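Local coordinates for Crov588 (Cafeteriavirus, PDB 6NYR), which is of unknown function but folds, largely through FNIP repeats, into a circular leucine-rich-repeat structure, at residues T9-N14 with P31-I36; F38-N43 with G60-F65; I442-L447 with T465-P470; K485-V490 with K507-V512. All blocks are in the same frame, centred on the assembly; numbering follows the deposited sequence.

Interaction 1. Residues T9-N14 with P31-I36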
# COMPACT_ATOMS: atom_id res chain seq x y z
N THR A 9 5.46 18.18 12.20
CA THR A 9 6.61 19.08 12.24
C THR A 9 7.18 19.43 10.87
O THR A 9 7.98 20.36 10.76
CB THR A 9 7.73 18.54 13.14
OG1 THR A 9 8.21 17.32 12.58
CG2 THR A 9 7.24 18.30 14.57
N ILE A 10 6.79 18.69 9.85
CA ILE A 10 7.38 18.80 8.52
C ILE A 10 6.57 19.78 7.69
O ILE A 10 5.36 19.59 7.47
CB ILE A 10 7.47 17.42 7.84
CG1 ILE A 10 8.25 16.46 8.73
CG2 ILE A 10 8.10 17.55 6.46
CD1 ILE A 10 8.58 15.13 8.09
N LEU A 11 7.23 20.84 7.22
CA LEU A 11 6.71 21.71 6.18
C LEU A 11 7.23 21.25 4.83
O LEU A 11 8.45 21.09 4.65
CB LEU A 11 7.10 23.17 6.43
CG LEU A 11 6.64 24.17 5.38
CD1 LEU A 11 6.48 25.56 5.98
CD2 LEU A 11 7.62 24.22 4.20
N THR A 12 6.33 21.04 3.87
CA THR A 12 6.67 20.59 2.53
C THR A 12 6.22 21.66 1.54
O THR A 12 5.03 21.97 1.46
CB THR A 12 6.00 19.25 2.21
OG1 THR A 12 6.33 18.29 3.21
CG2 THR A 12 6.45 18.74 0.84
N PHE A 13 7.17 22.21 0.79
CA PHE A 13 6.81 23.13 -0.29
C PHE A 13 6.22 22.35 -1.47
O PHE A 13 6.28 21.12 -1.53
CB PHE A 13 8.03 23.93 -0.75
CG PHE A 13 8.40 25.04 0.18
CD1 PHE A 13 9.25 24.82 1.25
CD2 PHE A 13 7.92 26.33 -0.02
CE1 PHE A 13 9.61 25.84 2.10
CE2 PHE A 13 8.27 27.36 0.83
CZ PHE A 13 9.11 27.11 1.89
N ASN A 14 5.64 23.09 -2.41
CA ASN A 14 5.08 22.46 -3.60
C ASN A 14 6.19 21.78 -4.38
O ASN A 14 7.35 22.17 -4.31
CB ASN A 14 4.37 23.53 -4.45
CG ASN A 14 3.13 23.00 -5.14
OD1 ASN A 14 2.02 23.37 -4.76
ND2 ASN A 14 3.30 22.21 -6.20
N PRO A 31 7.33 27.68 15.51
CA PRO A 31 8.11 26.81 16.40
C PRO A 31 7.72 25.34 16.44
O PRO A 31 8.37 24.58 17.16
CB PRO A 31 7.90 27.45 17.80
CG PRO A 31 7.46 28.85 17.53
CD PRO A 31 6.67 28.78 16.24
N LYS A 32 6.68 24.90 15.73
CA LYS A 32 6.32 23.49 15.75
C LYS A 32 6.86 22.71 14.55
O LYS A 32 6.60 21.51 14.45
CB LYS A 32 4.80 23.31 15.85
CG LYS A 32 4.37 22.01 16.58
CD LYS A 32 5.11 21.81 17.92
CE LYS A 32 4.21 21.24 19.02
NZ LYS A 32 4.64 19.88 19.48
N ILE A 33 7.59 23.35 13.63
CA ILE A 33 8.14 22.66 12.47
C ILE A 33 9.62 22.41 12.71
O ILE A 33 10.37 23.32 13.08
CB ILE A 33 7.92 23.46 11.17
CG1 ILE A 33 8.68 24.78 11.18
CG2 ILE A 33 6.42 23.69 10.94
CD1 ILE A 33 8.57 25.56 9.86
N ASP A 34 10.04 21.16 12.50
CA ASP A 34 11.43 20.76 12.64
C ASP A 34 12.17 20.70 11.31
O ASP A 34 13.39 20.91 11.28
CB ASP A 34 11.52 19.35 13.25
CG ASP A 34 11.46 19.35 14.75
OD1 ASP A 34 12.03 20.28 15.37
OD2 ASP A 34 10.87 18.41 15.32
N THR A 35 11.46 20.42 10.23
CA THR A 35 12.09 20.10 8.96
C THR A 35 11.46 20.92 7.84
O THR A 35 10.32 21.37 7.93
CB THR A 35 11.94 18.61 8.64
OG1 THR A 35 10.70 18.39 7.96
CG2 THR A 35 11.94 17.78 9.91
N ILE A 36 12.24 21.09 6.78
CA ILE A 36 11.76 21.64 5.52
C ILE A 36 11.98 20.58 4.45
O ILE A 36 13.07 20.00 4.37
CB ILE A 36 12.46 22.95 5.13
CG1 ILE A 36 12.11 24.06 6.11
CG2 ILE A 36 12.07 23.34 3.71
CD1 ILE A 36 12.91 25.33 5.92
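Strands 10-12 and 35-37, the first two parallel neighbours in this leucine-rich-repeat solenoid, begin their pairing here, with helix 25-28 carrying the chain from one to the other. The better-enclosed part is the buried face of L11 and I36. L11, its CG anti to the backbone N (chi1 179°), touches only lightly, its CD1 4.4 Å from I33 CD1; closer is I36, which lays its CG2 branch at the edge of the F13 ring, in the plane of that ring, 3.9 Å from F13 CE1. I27 and L28 of helix 25-28 close in on the same leucine, and F38 meets the F13 ring almost parallel.

The other face is more open. There the partly exposed I10 and T35 cross obliquely, and T35 OG1, set between its own N and carbonyl carbon, is pressed against both branches of the isoleucine, 3.1 Å from I10 CG2 and 3.2 Å from I10 CG1. Just before the strands, T9 and D34 lie side by side and are partly exposed, T9 CG2 3.7 Å from D34 OD2; the carboxylate finds its charged partner in K55 of the next coil.

Two backbone bonds join the segments. L11 N points almost straight at T35 O (3.2 Å, 165° at the hydrogen), approaching from above the carbonyl plane; the bond from D34 N to T9 O is more bent and less surely placed. With direct polar links between the two segments confined to the main chain and the inner side chains apolar, the chemistry implies strand pairing that sets the register while hydrocarbon fills the interior.

Interaction 2. Residues F38-N43 with G60-F65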
# COMPACT_ATOMS: atom_id res chain seq x y z
N PHE A 38 11.99 20.32 0.43
CA PHE A 38 11.97 20.97 -0.87
C PHE A 38 11.70 19.93 -1.96
O PHE A 38 11.88 18.73 -1.77
CB PHE A 38 13.29 21.69 -1.14
CG PHE A 38 13.48 22.93 -0.31
CD1 PHE A 38 12.79 24.09 -0.62
CD2 PHE A 38 14.36 22.94 0.76
CE1 PHE A 38 12.97 25.24 0.14
CE2 PHE A 38 14.54 24.08 1.52
CZ PHE A 38 13.84 25.23 1.21
N GLY A 39 11.25 20.42 -3.11
CA GLY A 39 10.81 19.55 -4.18
C GLY A 39 11.68 19.57 -5.41
O GLY A 39 12.87 19.90 -5.34
N GLU A 40 11.09 19.23 -6.56
CA GLU A 40 11.87 19.11 -7.79
C GLU A 40 12.36 20.47 -8.26
O GLU A 40 13.55 20.64 -8.56
CB GLU A 40 11.01 18.46 -8.88
CG GLU A 40 11.79 17.96 -10.08
CD GLU A 40 10.91 17.33 -11.14
OE1 GLU A 40 9.69 17.61 -11.15
OE2 GLU A 40 11.43 16.55 -11.97
N LYS A 41 11.47 21.46 -8.32
CA LYS A 41 11.75 22.69 -9.04
C LYS A 41 12.49 23.74 -8.23
O LYS A 41 13.02 24.69 -8.82
CB LYS A 41 10.45 23.29 -9.58
CG LYS A 41 9.78 22.46 -10.67
CD LYS A 41 10.59 22.49 -11.96
CE LYS A 41 9.87 21.79 -13.10
NZ LYS A 41 10.60 21.91 -14.39
N PHE A 42 12.53 23.62 -6.90
CA PHE A 42 13.13 24.67 -6.09
C PHE A 42 14.62 24.81 -6.41
O PHE A 42 15.38 23.84 -6.34
CB PHE A 42 12.94 24.38 -4.60
CG PHE A 42 13.61 25.39 -3.71
CD1 PHE A 42 13.07 26.65 -3.54
CD2 PHE A 42 14.78 25.07 -3.04
CE1 PHE A 42 13.68 27.58 -2.72
CE2 PHE A 42 15.40 26.00 -2.22
CZ PHE A 42 14.85 27.25 -2.06
N ASN A 43 15.03 26.03 -6.74
CA ASN A 43 16.43 26.34 -7.04
C ASN A 43 16.67 27.82 -6.71
O ASN A 43 16.82 28.67 -7.58
CB ASN A 43 16.76 26.02 -8.49
CG ASN A 43 18.25 26.03 -8.77
OD1 ASN A 43 19.07 25.89 -7.86
ND2 ASN A 43 18.61 26.21 -10.04
N GLY A 60 14.84 15.94 -1.63
CA GLY A 60 14.15 15.10 -2.59
C GLY A 60 15.00 14.78 -3.79
O GLY A 60 15.56 15.69 -4.42
N TRP A 61 15.07 13.50 -4.15
CA TRP A 61 16.19 13.02 -4.96
C TRP A 61 16.25 13.63 -6.36
O TRP A 61 17.33 13.64 -6.95
CB TRP A 61 16.15 11.49 -5.05
CG TRP A 61 15.00 10.89 -5.82
CD1 TRP A 61 13.70 10.78 -5.41
CD2 TRP A 61 15.07 10.30 -7.12
NE1 TRP A 61 12.96 10.16 -6.39
CE2 TRP A 61 13.77 9.86 -7.45
CE3 TRP A 61 16.10 10.11 -8.04
CZ2 TRP A 61 13.48 9.24 -8.66
CZ3 TRP A 61 15.81 9.49 -9.25
CH2 TRP A 61 14.51 9.06 -9.54
N THR A 62 15.15 14.14 -6.89
CA THR A 62 15.16 14.73 -8.23
C THR A 62 15.31 16.25 -8.21
O THR A 62 15.15 16.89 -9.26
CB THR A 62 13.90 14.35 -9.02
OG1 THR A 62 12.74 14.88 -8.36
CG2 THR A 62 13.77 12.83 -9.13
N SER A 63 15.62 16.83 -7.06
CA SER A 63 15.66 18.28 -6.93
C SER A 63 16.62 18.92 -7.92
O SER A 63 17.71 18.40 -8.20
CB SER A 63 16.08 18.66 -5.50
OG SER A 63 16.84 19.86 -5.50
N GLU A 64 16.22 20.08 -8.44
CA GLU A 64 17.01 20.86 -9.39
C GLU A 64 17.90 21.89 -8.70
O GLU A 64 18.44 22.78 -9.38
CB GLU A 64 16.07 21.55 -10.38
CG GLU A 64 15.19 20.59 -11.16
CD GLU A 64 14.40 21.27 -12.27
OE1 GLU A 64 14.58 22.48 -12.48
OE2 GLU A 64 13.59 20.58 -12.93
N PHE A 65 18.07 21.79 -7.39
CA PHE A 65 18.86 22.75 -6.63
C PHE A 65 20.35 22.56 -6.88
O PHE A 65 20.88 21.46 -6.72
CB PHE A 65 18.54 22.58 -5.14
CG PHE A 65 19.34 23.45 -4.22
CD1 PHE A 65 19.00 24.77 -4.03
CD2 PHE A 65 20.43 22.93 -3.53
CE1 PHE A 65 19.73 25.57 -3.18
CE2 PHE A 65 21.16 23.73 -2.67
CZ PHE A 65 20.81 25.05 -2.49
O HOH W 1 14.64 21.67 -4.91
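The two loops leave neighbouring parallel strands and run alongside each other, G60 to S63 folding into a type I turn closed by S63 N on G60 O, and a single direct hydrogen bond crosses between them, from E64 N to E40 O (2.7 Å), lying in the carbonyl plane. Beside it sits a second, water-built link. One water donates to G39 O and to F42 O (2.7 Å from the latter) and accepts from S63 OG at 2.9 Å, so three bonds hold it. The same hydroxyl oxygen receives F65 N in an ST turn, at 3.0 Å and 163°, which leaves S63 OG gripped from two directions.

At the outer side K41 and E64 lie side by side and point the same way. The lysine chain, bent at chi2 (-70°), brings NZ to 3.6 Å from E64 OE2, a long salt bridge. E40 OE2 lies not far from the same carboxylate, and K41 probably eases the repulsion between the two.

On the inner side the rings gather. F42 lies face to face with F38, whose CE1 stands 3.4 Å above the centre of the F42 ring, and F42 CE2 comes 4.2 Å from F65 CD1 at an oblique angle. F65 itself stacks on F59. N43, CG anti to its N (chi1 -168°), receives N66 N at OD1, just as its own N is bound by OD1 of N18. An asparagine side chain thus accepts the backbone N-H of the asparagine in the next coil, beside a column of phenylalanines, as in other leucine-rich-repeat solenoids.

Interaction 3. Residues I442-L447 with T465-P470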
# COMPACT_ATOMS: atom_id res chain seq x y z
N ILE A 442 -29.96 -19.11 -6.60
CA ILE A 442 -29.80 -19.26 -5.16
C ILE A 442 -31.21 -19.24 -4.56
O ILE A 442 -31.84 -18.18 -4.45
CB ILE A 442 -28.91 -18.18 -4.54
CG1 ILE A 442 -27.56 -18.18 -5.26
CG2 ILE A 442 -28.73 -18.42 -3.05
CD1 ILE A 442 -26.49 -17.37 -4.55
N VAL A 443 -31.71 -20.41 -4.18
CA VAL A 443 -33.02 -20.56 -3.55
C VAL A 443 -32.86 -20.36 -2.05
O VAL A 443 -31.76 -20.03 -1.58
CB VAL A 443 -33.62 -21.94 -3.88
CG1 VAL A 443 -33.66 -22.14 -5.40
CG2 VAL A 443 -32.83 -23.05 -3.22
N GLU A 444 -33.93 -20.55 -1.29
CA GLU A 444 -33.84 -20.24 0.13
C GLU A 444 -33.23 -21.40 0.91
O GLU A 444 -33.10 -22.53 0.43
CB GLU A 444 -35.22 -19.90 0.70
CG GLU A 444 -36.29 -20.97 0.56
CD GLU A 444 -37.64 -20.51 1.09
OE1 GLU A 444 -37.73 -20.20 2.30
OE2 GLU A 444 -38.60 -20.44 0.29
N ASN A 445 -32.82 -21.08 2.15
CA ASN A 445 -32.12 -22.01 3.03
C ASN A 445 -30.81 -22.51 2.44
O ASN A 445 -30.31 -23.57 2.82
CB ASN A 445 -33.02 -23.19 3.42
CG ASN A 445 -34.25 -22.75 4.19
OD1 ASN A 445 -35.38 -22.90 3.72
ND2 ASN A 445 -34.04 -22.20 5.38
N VAL A 446 -30.26 -21.76 1.49
CA VAL A 446 -28.93 -22.03 0.94
C VAL A 446 -27.87 -21.19 1.62
O VAL A 446 -26.85 -21.71 2.07
CB VAL A 446 -28.94 -21.79 -0.59
CG1 VAL A 446 -27.53 -21.98 -1.16
CG2 VAL A 446 -29.93 -22.72 -1.28
N LEU A 447 -28.09 -19.88 1.70
CA LEU A 447 -27.15 -18.99 2.35
C LEU A 447 -27.33 -19.08 3.86
O LEU A 447 -28.44 -18.88 4.36
CB LEU A 447 -27.38 -17.56 1.88
CG LEU A 447 -27.25 -17.36 0.37
CD1 LEU A 447 -27.70 -15.96 -0.03
CD2 LEU A 447 -25.81 -17.60 -0.06
N THR A 465 -35.39 -13.96 -4.54
CA THR A 465 -36.74 -13.95 -4.02
C THR A 465 -36.71 -13.90 -2.49
O THR A 465 -35.69 -13.60 -1.87
CB THR A 465 -37.51 -15.15 -4.56
OG1 THR A 465 -36.81 -16.36 -4.26
CG2 THR A 465 -37.66 -15.03 -6.09
N GLU A 466 -37.85 -14.18 -1.87
CA GLU A 466 -38.01 -13.94 -0.44
C GLU A 466 -37.22 -14.93 0.41
O GLU A 466 -36.97 -16.07 0.01
CB GLU A 466 -39.49 -14.02 -0.04
CG GLU A 466 -40.38 -13.01 -0.72
CD GLU A 466 -41.77 -12.95 -0.09
OE1 GLU A 466 -41.86 -12.97 1.15
OE2 GLU A 466 -42.77 -12.89 -0.85
N ASN A 467 -36.85 -14.48 1.61
CA ASN A 467 -36.16 -15.29 2.61
C ASN A 467 -35.00 -16.08 2.01
O ASN A 467 -34.64 -17.15 2.50
CB ASN A 467 -37.12 -16.24 3.33
CG ASN A 467 -36.55 -16.77 4.64
OD1 ASN A 467 -35.93 -16.03 5.41
ND2 ASN A 467 -36.76 -18.06 4.90
N VAL A 468 -34.41 -15.55 0.94
CA VAL A 468 -33.19 -16.13 0.39
C VAL A 468 -31.96 -15.57 1.08
O VAL A 468 -31.05 -16.31 1.46
CB VAL A 468 -33.13 -15.88 -1.14
CG1 VAL A 468 -31.75 -16.25 -1.68
CG2 VAL A 468 -34.22 -16.65 -1.85
N LEU A 469 -31.92 -14.26 1.27
CA LEU A 469 -30.76 -13.61 1.86
C LEU A 469 -30.74 -13.85 3.37
O LEU A 469 -31.79 -13.83 4.02
CB LEU A 469 -30.77 -12.12 1.57
CG LEU A 469 -30.66 -11.74 0.09
CD1 LEU A 469 -30.62 -10.22 -0.05
CD2 LEU A 469 -29.45 -12.38 -0.57
N PRO A 470 -29.57 -14.11 3.94
CA PRO A 470 -29.50 -14.44 5.37
C PRO A 470 -29.89 -13.25 6.25
O PRO A 470 -29.81 -12.09 5.86
CB PRO A 470 -28.03 -14.83 5.59
CG PRO A 470 -27.29 -14.29 4.41
CD PRO A 470 -28.26 -14.24 3.27
O HOH W 2 -32.22 -18.47 4.17
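N467 O is the best-held polar atom, yet one hydrogen bond between the two segments grips it: a water donates to it from 3.2 Å. The water in turn accepts a weak bond from N445 N, so the bridge is lopsided, and no direct hydrogen bond joins the segments. E444 CB also lies close, 3.3 Å from N467 O. E444 has its CG in the crowded position between N and carbonyl carbon (chi1 58°), which swings the extended chain across N467 at about a right angle. Its OE1 ends 3.5 Å from N467 ND2, near without being hydrogen-bonded, the carboxylate and amide planes standing 85° apart.

These are the outer loops of two successive coils of the FNIP-type leucine-rich repeat, on the rim of the ring away from the strands, and below the polar crest each coil inserts aliphatic side chains against the next. V468, CG1 anti to its N (chi1 170°), sends that methyl under the preceding loop to sit 3.4 Å from I442 O and 4.0 Å from I442 CG2, the two side chains crossing roughly perpendicularly.

L447 points at the following coil and does double duty. Its CB rests 3.7 Å from P470 CD, and its CD1 methyl reaches 4.0 Å to L469 CD2, while both leucines also touch L454 in strand 453-455.

Interaction 4. Residues K485-V490 with K507-V512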
# COMPACT_ATOMS: atom_id res chain seq x y z
N LYS A 485 -35.31 -7.46 -10.96
CA LYS A 485 -36.14 -6.71 -10.02
C LYS A 485 -35.86 -7.14 -8.58
O LYS A 485 -35.71 -8.33 -8.29
CB LYS A 485 -37.62 -6.96 -10.33
CG LYS A 485 -38.17 -6.23 -11.54
CD LYS A 485 -39.62 -6.65 -11.80
CE LYS A 485 -40.28 -5.82 -12.89
NZ LYS A 485 -39.73 -6.12 -14.24
N ILE A 486 -35.77 -6.16 -7.69
CA ILE A 486 -35.66 -6.39 -6.25
C ILE A 486 -36.99 -6.00 -5.61
O ILE A 486 -37.44 -4.85 -5.72
CB ILE A 486 -34.48 -5.63 -5.62
CG1 ILE A 486 -33.21 -5.93 -6.43
CG2 ILE A 486 -34.33 -6.01 -4.16
CD1 ILE A 486 -31.93 -5.43 -5.80
N ILE A 487 -37.61 -6.96 -4.93
CA ILE A 487 -39.00 -6.86 -4.50
C ILE A 487 -39.07 -6.70 -2.99
O ILE A 487 -38.07 -6.81 -2.28
CB ILE A 487 -39.81 -8.09 -4.96
CG1 ILE A 487 -39.70 -8.26 -6.48
CG2 ILE A 487 -41.27 -8.00 -4.56
CD1 ILE A 487 -40.08 -7.02 -7.27
N GLU A 488 -40.27 -6.41 -2.50
CA GLU A 488 -40.57 -6.40 -1.07
C GLU A 488 -40.13 -7.70 -0.42
O GLU A 488 -40.29 -8.79 -0.98
CB GLU A 488 -42.07 -6.20 -0.87
CG GLU A 488 -42.49 -5.71 0.51
CD GLU A 488 -43.75 -4.86 0.47
OE1 GLU A 488 -44.23 -4.53 -0.64
OE2 GLU A 488 -44.28 -4.53 1.55
N ASN A 489 -39.58 -7.58 0.79
CA ASN A 489 -39.25 -8.74 1.63
C ASN A 489 -38.17 -9.61 1.00
O ASN A 489 -38.20 -10.83 1.12
CB ASN A 489 -40.50 -9.58 1.93
CG ASN A 489 -41.55 -8.84 2.71
OD1 ASN A 489 -41.26 -8.20 3.73
ND2 ASN A 489 -42.80 -8.91 2.25
N VAL A 490 -37.21 -8.98 0.33
CA VAL A 490 -36.03 -9.67 -0.17
C VAL A 490 -34.78 -9.25 0.60
O VAL A 490 -34.02 -10.09 1.08
CB VAL A 490 -35.85 -9.43 -1.69
CG1 VAL A 490 -34.54 -10.04 -2.17
CG2 VAL A 490 -37.03 -10.01 -2.46
N LYS A 507 -36.79 -0.45 -11.66
CA LYS A 507 -37.50 0.42 -10.73
C LYS A 507 -37.48 -0.18 -9.33
O LYS A 507 -37.51 -1.41 -9.15
CB LYS A 507 -38.94 0.65 -11.19
CG LYS A 507 -39.03 1.64 -12.35
CD LYS A 507 -40.43 1.77 -12.91
CE LYS A 507 -40.42 2.69 -14.13
NZ LYS A 507 -41.62 2.52 -15.00
N ILE A 508 -37.40 0.70 -8.33
CA ILE A 508 -37.43 0.34 -6.92
C ILE A 508 -38.70 0.92 -6.31
O ILE A 508 -38.88 2.15 -6.30
CB ILE A 508 -36.18 0.84 -6.18
CG1 ILE A 508 -34.92 0.44 -6.96
CG2 ILE A 508 -36.13 0.28 -4.77
CD1 ILE A 508 -33.62 0.73 -6.25
N MET A 509 -39.57 0.06 -5.80
CA MET A 509 -40.83 0.51 -5.22
C MET A 509 -40.62 0.76 -3.72
O MET A 509 -39.49 0.80 -3.22
CB MET A 509 -41.94 -0.49 -5.53
CG MET A 509 -41.66 -1.94 -5.20
SD MET A 509 -42.98 -3.00 -5.86
CE MET A 509 -42.76 -4.50 -4.89
N GLU A 510 -41.71 0.93 -2.97
CA GLU A 510 -41.64 1.64 -1.70
C GLU A 510 -41.01 0.83 -0.56
O GLU A 510 -40.06 1.29 0.08
CB GLU A 510 -43.04 2.12 -1.30
CG GLU A 510 -43.42 3.47 -1.90
CD GLU A 510 -44.83 3.91 -1.56
OE1 GLU A 510 -45.20 3.89 -0.37
OE2 GLU A 510 -45.59 4.25 -2.50
N ASN A 511 -41.54 -0.34 -0.26
CA ASN A 511 -41.04 -1.13 0.87
C ASN A 511 -40.09 -2.24 0.40
O ASN A 511 -40.29 -3.43 0.67
CB ASN A 511 -42.20 -1.69 1.69
CG ASN A 511 -43.00 -0.61 2.38
OD1 ASN A 511 -44.19 -0.45 2.14
ND2 ASN A 511 -42.33 0.16 3.24
N VAL A 512 -39.04 -1.82 -0.28
CA VAL A 512 -38.00 -2.72 -0.77
C VAL A 512 -36.69 -2.53 0.00
O VAL A 512 -36.08 -3.50 0.45
CB VAL A 512 -37.78 -2.52 -2.29
CG1 VAL A 512 -36.60 -3.35 -2.77
CG2 VAL A 512 -39.05 -2.84 -3.06
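V512 and I486 cross at about a right angle on the buried side of two adjacent outer loops of the FNIP leucine-rich-repeat solenoid. The CG2 branch of I486, anti to its backbone N, meets V512 CG1 at 3.8 Å; that valine methyl is likewise anti to its own N (chi1 174°) and also comes 3.4 Å from I486 O, so it is tucked beneath the peptide. V512 CG2, the other branch, faces E488 N.

Farther out, M509 reaches from its coil to the preceding one. Its CG takes the crowded place between N and carbonyl carbon (chi1 52°), and the chain then runs extended, obliquely to I487, until CE lies 3.8 Å from I487 CG2 and 3.9 Å from E488 N. M509 and I487 are both exposed, a surface contact made by the tip of a thioether.

E488 and N511 lie side by side and point the same way, carboxylate and amide planes 50° apart. E488 OE2 rests 3.5 Å from the methylene carbon N511 CB, not against the amide. E488 opens the corner of a type II turn from I487 to V490, whose closing bond, V490 N to I487 O, is weak. No hydrogen bond spans the two loops. Hydrocarbon faces the N511 carbonyl, with E488 CG 3.2 Å from N511 O and the CA-H of E488 directed at that same oxygen.

Interactions 1 and 2 follow one another at the start of the ring and touch through the F13 and F38 rings; interactions 3 and 4, likewise about 16 Å apart between centres, sit in consecutive outer loops across the ring from interaction 2. Only interaction 1 pairs strands, whereas interaction 2 joins the loops just after strands and adds water-mediated and ionic bonds. The outer loops have no direct hydrogen bond: interaction 3 adds a water bridge, weak at one end, to its aliphatic packing. Each has some buried apolar side chains, but interaction 2 also buries S63, and interaction 4 has an exposed apolar contact, M509 with I487. Interactions 3 and 4 repeat the same isoleucine-valine crossing.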